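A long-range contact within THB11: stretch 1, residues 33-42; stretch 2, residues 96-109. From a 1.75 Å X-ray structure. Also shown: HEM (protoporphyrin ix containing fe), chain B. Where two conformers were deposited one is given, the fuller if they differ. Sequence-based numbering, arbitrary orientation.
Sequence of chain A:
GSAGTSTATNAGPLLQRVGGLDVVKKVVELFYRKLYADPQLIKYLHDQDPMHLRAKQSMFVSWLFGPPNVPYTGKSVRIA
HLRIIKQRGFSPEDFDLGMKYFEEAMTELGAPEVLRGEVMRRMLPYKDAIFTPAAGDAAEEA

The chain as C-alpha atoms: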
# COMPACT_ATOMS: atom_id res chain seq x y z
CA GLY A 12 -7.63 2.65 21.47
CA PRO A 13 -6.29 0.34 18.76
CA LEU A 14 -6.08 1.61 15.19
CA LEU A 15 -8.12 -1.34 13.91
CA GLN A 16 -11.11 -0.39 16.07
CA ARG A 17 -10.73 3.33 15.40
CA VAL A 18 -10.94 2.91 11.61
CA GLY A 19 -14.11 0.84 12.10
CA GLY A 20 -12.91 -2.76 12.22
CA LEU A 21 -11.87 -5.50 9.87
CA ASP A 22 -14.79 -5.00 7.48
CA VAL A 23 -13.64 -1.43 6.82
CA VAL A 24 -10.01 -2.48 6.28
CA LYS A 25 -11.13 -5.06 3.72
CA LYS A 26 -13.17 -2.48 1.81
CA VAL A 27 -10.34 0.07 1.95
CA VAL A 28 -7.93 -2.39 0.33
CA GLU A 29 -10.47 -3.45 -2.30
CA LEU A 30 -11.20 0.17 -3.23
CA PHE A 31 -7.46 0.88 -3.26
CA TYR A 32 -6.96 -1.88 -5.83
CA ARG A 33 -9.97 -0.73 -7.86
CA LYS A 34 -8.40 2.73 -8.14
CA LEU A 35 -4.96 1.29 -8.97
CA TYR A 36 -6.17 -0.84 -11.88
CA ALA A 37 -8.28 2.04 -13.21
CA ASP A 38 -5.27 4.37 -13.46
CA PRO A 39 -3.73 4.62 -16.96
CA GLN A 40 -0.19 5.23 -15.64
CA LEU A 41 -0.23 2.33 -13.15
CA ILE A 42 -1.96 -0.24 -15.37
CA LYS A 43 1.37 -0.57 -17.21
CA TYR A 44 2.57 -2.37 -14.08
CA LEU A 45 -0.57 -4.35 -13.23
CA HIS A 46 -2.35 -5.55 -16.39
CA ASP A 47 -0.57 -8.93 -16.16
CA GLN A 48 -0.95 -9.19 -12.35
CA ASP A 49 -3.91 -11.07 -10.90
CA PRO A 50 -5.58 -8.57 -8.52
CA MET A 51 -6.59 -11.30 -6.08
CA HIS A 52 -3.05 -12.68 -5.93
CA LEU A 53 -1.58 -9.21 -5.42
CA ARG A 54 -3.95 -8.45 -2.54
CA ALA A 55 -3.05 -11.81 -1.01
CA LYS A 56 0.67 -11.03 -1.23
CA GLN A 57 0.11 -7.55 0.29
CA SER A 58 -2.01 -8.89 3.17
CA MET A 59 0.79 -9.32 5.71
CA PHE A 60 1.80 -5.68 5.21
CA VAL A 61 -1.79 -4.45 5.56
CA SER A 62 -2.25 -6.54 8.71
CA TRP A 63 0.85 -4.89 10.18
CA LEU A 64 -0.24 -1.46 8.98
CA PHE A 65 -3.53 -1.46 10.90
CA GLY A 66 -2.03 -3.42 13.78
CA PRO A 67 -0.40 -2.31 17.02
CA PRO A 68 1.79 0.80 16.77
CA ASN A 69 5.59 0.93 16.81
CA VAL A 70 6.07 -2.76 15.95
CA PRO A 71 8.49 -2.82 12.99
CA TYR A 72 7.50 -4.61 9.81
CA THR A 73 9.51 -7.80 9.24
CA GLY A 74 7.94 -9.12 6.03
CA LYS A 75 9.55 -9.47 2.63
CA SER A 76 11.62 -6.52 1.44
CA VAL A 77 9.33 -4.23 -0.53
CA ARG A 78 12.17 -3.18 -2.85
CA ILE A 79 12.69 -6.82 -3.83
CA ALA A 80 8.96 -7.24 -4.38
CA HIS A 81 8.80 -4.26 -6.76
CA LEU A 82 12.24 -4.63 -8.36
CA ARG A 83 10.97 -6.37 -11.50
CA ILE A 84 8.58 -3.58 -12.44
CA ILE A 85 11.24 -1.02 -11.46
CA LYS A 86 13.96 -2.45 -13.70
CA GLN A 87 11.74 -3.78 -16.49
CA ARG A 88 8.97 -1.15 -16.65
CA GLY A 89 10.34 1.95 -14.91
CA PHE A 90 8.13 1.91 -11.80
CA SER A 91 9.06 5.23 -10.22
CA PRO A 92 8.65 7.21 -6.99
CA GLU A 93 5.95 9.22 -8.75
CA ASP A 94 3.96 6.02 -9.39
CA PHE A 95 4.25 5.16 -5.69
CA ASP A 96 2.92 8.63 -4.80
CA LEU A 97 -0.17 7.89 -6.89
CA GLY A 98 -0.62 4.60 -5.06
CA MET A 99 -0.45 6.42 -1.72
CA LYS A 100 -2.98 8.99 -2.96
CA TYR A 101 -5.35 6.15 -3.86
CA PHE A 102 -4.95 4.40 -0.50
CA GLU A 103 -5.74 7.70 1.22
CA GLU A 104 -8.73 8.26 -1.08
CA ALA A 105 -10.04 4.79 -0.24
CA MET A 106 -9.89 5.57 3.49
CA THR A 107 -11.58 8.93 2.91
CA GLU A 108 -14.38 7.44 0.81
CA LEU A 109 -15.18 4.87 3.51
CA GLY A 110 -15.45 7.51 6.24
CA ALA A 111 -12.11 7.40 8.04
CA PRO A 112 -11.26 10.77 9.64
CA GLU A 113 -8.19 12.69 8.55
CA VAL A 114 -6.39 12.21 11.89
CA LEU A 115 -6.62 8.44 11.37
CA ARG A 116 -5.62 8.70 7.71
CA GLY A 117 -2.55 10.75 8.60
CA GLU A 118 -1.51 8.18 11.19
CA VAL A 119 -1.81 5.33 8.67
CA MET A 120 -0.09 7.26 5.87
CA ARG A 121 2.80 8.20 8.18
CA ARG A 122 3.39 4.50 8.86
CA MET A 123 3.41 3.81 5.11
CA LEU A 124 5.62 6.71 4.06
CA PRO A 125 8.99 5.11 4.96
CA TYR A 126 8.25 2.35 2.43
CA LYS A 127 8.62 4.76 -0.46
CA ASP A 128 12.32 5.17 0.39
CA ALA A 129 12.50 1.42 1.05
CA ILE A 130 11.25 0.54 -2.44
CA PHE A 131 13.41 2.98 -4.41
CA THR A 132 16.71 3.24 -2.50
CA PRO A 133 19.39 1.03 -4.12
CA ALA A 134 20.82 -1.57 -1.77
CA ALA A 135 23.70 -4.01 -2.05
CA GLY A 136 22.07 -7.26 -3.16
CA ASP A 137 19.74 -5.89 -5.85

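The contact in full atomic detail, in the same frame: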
# COMPACT_ATOMS: atom_id res chain seq x y z
N ARG A 33 -9.12 -1.20 -6.77
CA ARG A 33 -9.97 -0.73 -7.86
C ARG A 33 -9.41 0.54 -8.48
O ARG A 33 -9.33 0.67 -9.70
CB ARG A 33 -11.40 -0.52 -7.36
CG ARG A 33 -12.46 -0.79 -8.41
CD ARG A 33 -13.69 -1.46 -7.80
NE ARG A 33 -14.37 -0.57 -6.87
CZ ARG A 33 -14.71 -0.88 -5.62
NH1 ARG A 33 -14.46 -2.09 -5.12
NH2 ARG A 33 -15.32 0.02 -4.87
N LYS A 34 -8.99 1.49 -7.63
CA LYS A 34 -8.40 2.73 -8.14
C LYS A 34 -7.09 2.46 -8.89
O LYS A 34 -6.84 3.05 -9.95
CB LYS A 34 -8.16 3.70 -6.99
CG LYS A 34 -9.43 4.24 -6.37
CD LYS A 34 -9.19 4.78 -4.96
CE LYS A 34 -10.43 5.45 -4.39
NZ LYS A 34 -10.71 6.76 -5.04
N LEU A 35 -6.24 1.58 -8.34
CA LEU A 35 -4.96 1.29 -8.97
C LEU A 35 -5.15 0.80 -10.40
O LEU A 35 -4.52 1.30 -11.34
CB LEU A 35 -4.20 0.22 -8.19
CG LEU A 35 -3.40 0.52 -6.93
CD1 LEU A 35 -2.42 -0.65 -6.70
CD2 LEU A 35 -2.65 1.84 -6.98
N TYR A 36 -6.00 -0.22 -10.58
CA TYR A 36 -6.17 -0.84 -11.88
C TYR A 36 -6.92 0.05 -12.86
O TYR A 36 -6.86 -0.19 -14.07
CB TYR A 36 -6.91 -2.17 -11.72
CG TYR A 36 -6.00 -3.33 -11.34
CD1 TYR A 36 -5.65 -3.56 -10.02
CD2 TYR A 36 -5.50 -4.18 -12.31
CE1 TYR A 36 -4.82 -4.61 -9.67
CE2 TYR A 36 -4.67 -5.24 -11.97
CZ TYR A 36 -4.34 -5.45 -10.65
OH TYR A 36 -3.52 -6.49 -10.32
N ALA A 37 -7.61 1.07 -12.36
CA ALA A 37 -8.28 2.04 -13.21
C ALA A 37 -7.38 3.19 -13.63
O ALA A 37 -7.81 4.05 -14.41
CB ALA A 37 -9.51 2.60 -12.48
N ASP A 38 -6.14 3.23 -13.15
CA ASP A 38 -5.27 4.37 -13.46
C ASP A 38 -4.43 4.07 -14.69
O ASP A 38 -3.75 3.05 -14.73
CB ASP A 38 -4.37 4.69 -12.28
CG ASP A 38 -3.51 5.91 -12.52
OD1 ASP A 38 -2.53 5.81 -13.28
OD2 ASP A 38 -3.83 6.98 -11.96
N PRO A 39 -4.43 4.95 -15.70
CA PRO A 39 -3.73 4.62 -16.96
C PRO A 39 -2.21 4.64 -16.85
O PRO A 39 -1.55 4.05 -17.72
CB PRO A 39 -4.23 5.70 -17.93
CG PRO A 39 -4.60 6.85 -17.06
CD PRO A 39 -5.12 6.26 -15.78
N GLN A 40 -1.64 5.28 -15.83
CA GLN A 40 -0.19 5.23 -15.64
C GLN A 40 0.24 3.98 -14.87
O GLN A 40 1.33 3.45 -15.12
CB GLN A 40 0.30 6.49 -14.92
CG GLN A 40 1.74 6.44 -14.39
CD GLN A 40 2.80 6.43 -15.48
OE1 GLN A 40 2.54 6.80 -16.63
NE2 GLN A 40 4.02 6.03 -15.12
N LEU A 41 -0.60 3.49 -13.96
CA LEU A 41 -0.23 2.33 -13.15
C LEU A 41 -0.59 1.01 -13.81
O LEU A 41 0.01 -0.01 -13.48
CB LEU A 41 -0.90 2.41 -11.78
CG LEU A 41 -0.58 3.69 -10.99
CD1 LEU A 41 -1.26 3.66 -9.64
CD2 LEU A 41 0.92 3.89 -10.84
N ILE A 42 -1.55 1.01 -14.74
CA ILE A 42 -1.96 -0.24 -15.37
C ILE A 42 -0.79 -0.87 -16.12
O ILE A 42 -0.71 -2.10 -16.24
CB ILE A 42 -3.17 0.03 -16.29
CG1 ILE A 42 -3.90 -1.27 -16.61
CG2 ILE A 42 -2.74 0.77 -17.55
CD1 ILE A 42 -4.49 -1.97 -15.40
N ASP A 96 3.74 7.53 -5.32
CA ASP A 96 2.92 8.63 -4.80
C ASP A 96 1.46 8.45 -5.18
O ASP A 96 0.56 8.63 -4.36
CB ASP A 96 3.43 9.97 -5.32
CG ASP A 96 4.77 10.38 -4.73
OD1 ASP A 96 5.18 9.85 -3.67
OD2 ASP A 96 5.41 11.27 -5.33
N LEU A 97 1.21 8.10 -6.45
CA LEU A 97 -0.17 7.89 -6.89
C LEU A 97 -0.83 6.76 -6.11
O LEU A 97 -1.99 6.87 -5.70
CB LEU A 97 -0.17 7.61 -8.39
CG LEU A 97 -1.44 7.74 -9.22
CD1 LEU A 97 -2.26 8.96 -8.86
CD2 LEU A 97 -1.02 7.79 -10.69
N GLY A 98 -0.10 5.67 -5.90
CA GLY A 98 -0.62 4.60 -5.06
C GLY A 98 -0.99 5.08 -3.67
O GLY A 98 -2.03 4.71 -3.13
N MET A 99 -0.14 5.92 -3.06
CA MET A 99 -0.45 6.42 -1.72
C MET A 99 -1.65 7.35 -1.75
O MET A 99 -2.48 7.33 -0.83
CB MET A 99 0.78 7.10 -1.12
CG MET A 99 1.67 6.10 -0.37
SD MET A 99 3.21 6.76 0.32
CE MET A 99 3.81 7.78 -1.02
N LYS A 100 -1.78 8.18 -2.79
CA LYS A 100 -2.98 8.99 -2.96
C LYS A 100 -4.22 8.11 -2.98
O LYS A 100 -5.22 8.41 -2.31
CB LYS A 100 -2.88 9.80 -4.26
CG LYS A 100 -4.09 10.69 -4.58
CD LYS A 100 -4.61 10.45 -6.00
CE LYS A 100 -4.97 11.75 -6.71
NZ LYS A 100 -6.36 11.74 -7.24
N TYR A 101 -4.18 7.00 -3.72
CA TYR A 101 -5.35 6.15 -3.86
C TYR A 101 -5.68 5.41 -2.56
O TYR A 101 -6.86 5.18 -2.27
CB TYR A 101 -5.13 5.15 -4.99
CG TYR A 101 -5.22 5.76 -6.37
CD1 TYR A 101 -6.18 6.72 -6.66
CD2 TYR A 101 -4.36 5.36 -7.38
CE1 TYR A 101 -6.27 7.27 -7.91
CE2 TYR A 101 -4.44 5.91 -8.64
CZ TYR A 101 -5.40 6.87 -8.90
OH TYR A 101 -5.49 7.42 -10.15
N PHE A 102 -4.67 5.03 -1.79
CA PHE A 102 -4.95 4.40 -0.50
C PHE A 102 -5.61 5.40 0.43
O PHE A 102 -6.56 5.06 1.15
CB PHE A 102 -3.66 3.86 0.11
CG PHE A 102 -3.88 2.87 1.21
CD1 PHE A 102 -4.06 3.30 2.51
CD2 PHE A 102 -3.92 1.52 0.94
CE1 PHE A 102 -4.27 2.39 3.52
CE2 PHE A 102 -4.12 0.60 1.94
CZ PHE A 102 -4.31 1.04 3.24
N GLU A 103 -5.13 6.65 0.42
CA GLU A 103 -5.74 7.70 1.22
C GLU A 103 -7.16 8.00 0.76
O GLU A 103 -8.06 8.21 1.58
CB GLU A 103 -4.88 8.96 1.14
CG GLU A 103 -5.40 10.14 1.93
CD GLU A 103 -4.65 11.42 1.61
OE1 GLU A 103 -4.29 12.16 2.54
OE2 GLU A 103 -4.41 11.68 0.41
N GLU A 104 -7.38 8.04 -0.56
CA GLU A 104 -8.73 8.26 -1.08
C GLU A 104 -9.68 7.16 -0.64
O GLU A 104 -10.83 7.42 -0.28
CB GLU A 104 -8.70 8.33 -2.61
CG GLU A 104 -8.08 9.59 -3.18
CD GLU A 104 -8.17 9.67 -4.70
OE1 GLU A 104 -7.75 10.70 -5.25
OE2 GLU A 104 -8.66 8.71 -5.33
N ALA A 105 -9.21 5.91 -0.67
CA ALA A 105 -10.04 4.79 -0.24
C ALA A 105 -10.46 4.95 1.22
O ALA A 105 -11.62 4.71 1.57
CB ALA A 105 -9.29 3.47 -0.44
N MET A 106 -9.53 5.34 2.09
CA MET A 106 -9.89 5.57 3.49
C MET A 106 -10.87 6.72 3.62
O MET A 106 -11.83 6.65 4.40
CB MET A 106 -8.64 5.84 4.33
CG MET A 106 -7.83 4.59 4.67
SD MET A 106 -6.49 4.94 5.82
CE MET A 106 -5.49 6.03 4.82
N THR A 107 -10.66 7.80 2.86
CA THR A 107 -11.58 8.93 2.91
C THR A 107 -12.98 8.52 2.49
O THR A 107 -13.98 8.85 3.15
CB THR A 107 -11.08 10.07 2.02
OG1 THR A 107 -9.77 10.49 2.44
CG2 THR A 107 -12.04 11.25 2.06
N GLU A 108 -13.08 7.79 1.37
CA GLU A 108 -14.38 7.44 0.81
C GLU A 108 -15.16 6.47 1.68
O GLU A 108 -16.38 6.38 1.53
CB GLU A 108 -14.18 6.86 -0.59
CG GLU A 108 -13.84 7.93 -1.61
CD GLU A 108 -13.19 7.39 -2.87
OE1 GLU A 108 -13.57 6.29 -3.33
OE2 GLU A 108 -12.30 8.08 -3.40
N LEU A 109 -14.50 5.76 2.59
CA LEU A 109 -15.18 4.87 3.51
C LEU A 109 -15.44 5.51 4.87
O LEU A 109 -15.98 4.84 5.76
CB LEU A 109 -14.37 3.57 3.67
CG LEU A 109 -14.53 2.68 2.44
CD1 LEU A 109 -13.36 1.73 2.24
CD2 LEU A 109 -15.84 1.88 2.53
CHA HEM B . 3.96 -6.33 -4.00
CHB HEM B . 3.07 -3.29 -7.71
CHC HEM B . 2.00 0.34 -4.66
CHD HEM B . 3.34 -2.56 -0.94
C1A HEM B . 3.78 -5.85 -5.29
C2A HEM B . 3.86 -6.58 -6.54
C3A HEM B . 3.61 -5.72 -7.54
C4A HEM B . 3.36 -4.42 -6.97
CMA HEM B . 3.57 -6.04 -9.05
CAA HEM B . 4.15 -8.09 -6.75
CBA HEM B . 5.46 -8.52 -6.11
CGA HEM B . 5.54 -10.03 -6.12
O1A HEM B . 6.67 -10.55 -5.94
O2A HEM B . 4.49 -10.70 -6.31
C1B HEM B . 2.65 -2.07 -7.21
C2B HEM B . 2.16 -0.96 -8.00
C3B HEM B . 1.87 0.05 -7.17
C4B HEM B . 2.16 -0.38 -5.82
CMB HEM B . 2.01 -0.94 -9.54
CAB HEM B . 1.32 1.42 -7.61
CBB HEM B . 1.33 2.49 -6.80
C1C HEM B . 2.26 -0.16 -3.41
C2C HEM B . 2.02 0.56 -2.19
C3C HEM B . 2.40 -0.20 -1.17
C4C HEM B . 2.87 -1.48 -1.68
CMC HEM B . 1.47 2.00 -2.10
CAC HEM B . 2.30 0.24 0.30
CBC HEM B . 3.24 -0.13 1.17
C1D HEM B . 3.53 -3.84 -1.43
C2D HEM B . 3.67 -5.05 -0.65
C3D HEM B . 3.85 -6.08 -1.49
C4D HEM B . 3.81 -5.58 -2.85
CMD HEM B . 3.62 -5.11 0.89
CAD HEM B . 4.00 -7.56 -1.11
CBD HEM B . 5.42 -7.96 -0.76
CGD HEM B . 5.27 -9.38 -0.29
O1D HEM B . 5.21 -9.60 0.95
O2D HEM B . 5.18 -10.28 -1.16
NA HEM B . 3.48 -4.53 -5.60
NB HEM B . 2.64 -1.68 -5.88
NC HEM B . 2.77 -1.42 -3.06
ND HEM B . 3.62 -4.21 -2.77
FE HEM B . 3.12 -2.99 -4.28

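The end of one helix and the turn that follows it pack against a second helix, which starts earlier in the chain and contributes residues 96-108. The backbones come closest at Lys34 and Tyr101, whose CA atoms lie 6.3 Å apart.

Lys34 points toward the second helix and fits among Tyr101, Glu104, Ala105 and Glu108. Its CB sits over one face of the Tyr101 ring, 3.9 Å from the centroid, in a CH-pi contact. The Lys34 side chain then extends obliquely to the helix and brings its ammonium group to two carboxylates. Lys34 NZ forms salt bridges with Glu104 OE2 (2.8 Å) and Glu108 OE2 (2.6 Å), one helical turn apart. Glu104 OE1 also pairs with Lys100 NZ at 2.6 Å.

Leu35 starts out away from the helix, but its end turns back. Its CD2 lies 3.9 Å from Gly98 CA and 3.9 Å from Tyr101 CD2. A CB on Gly98 would clash with heme atom CBB.

Asp38 takes a very short hydrogen bond from the Tyr101 hydroxyl, OH to OD2, 2.5 Å. Its other oxygen, OD1, accepts from Gln40 N (2.8 Å) and Leu41 N (3.1 Å), so one carboxylate ties the turn to the helix.

Leu41 adds apolar contacts at the edge of the Tyr101 ring. Its CD1 is 4.0 Å from Tyr101 CE2, 4.1 Å from Leu97 CG and 4.0 Å from heme CAB.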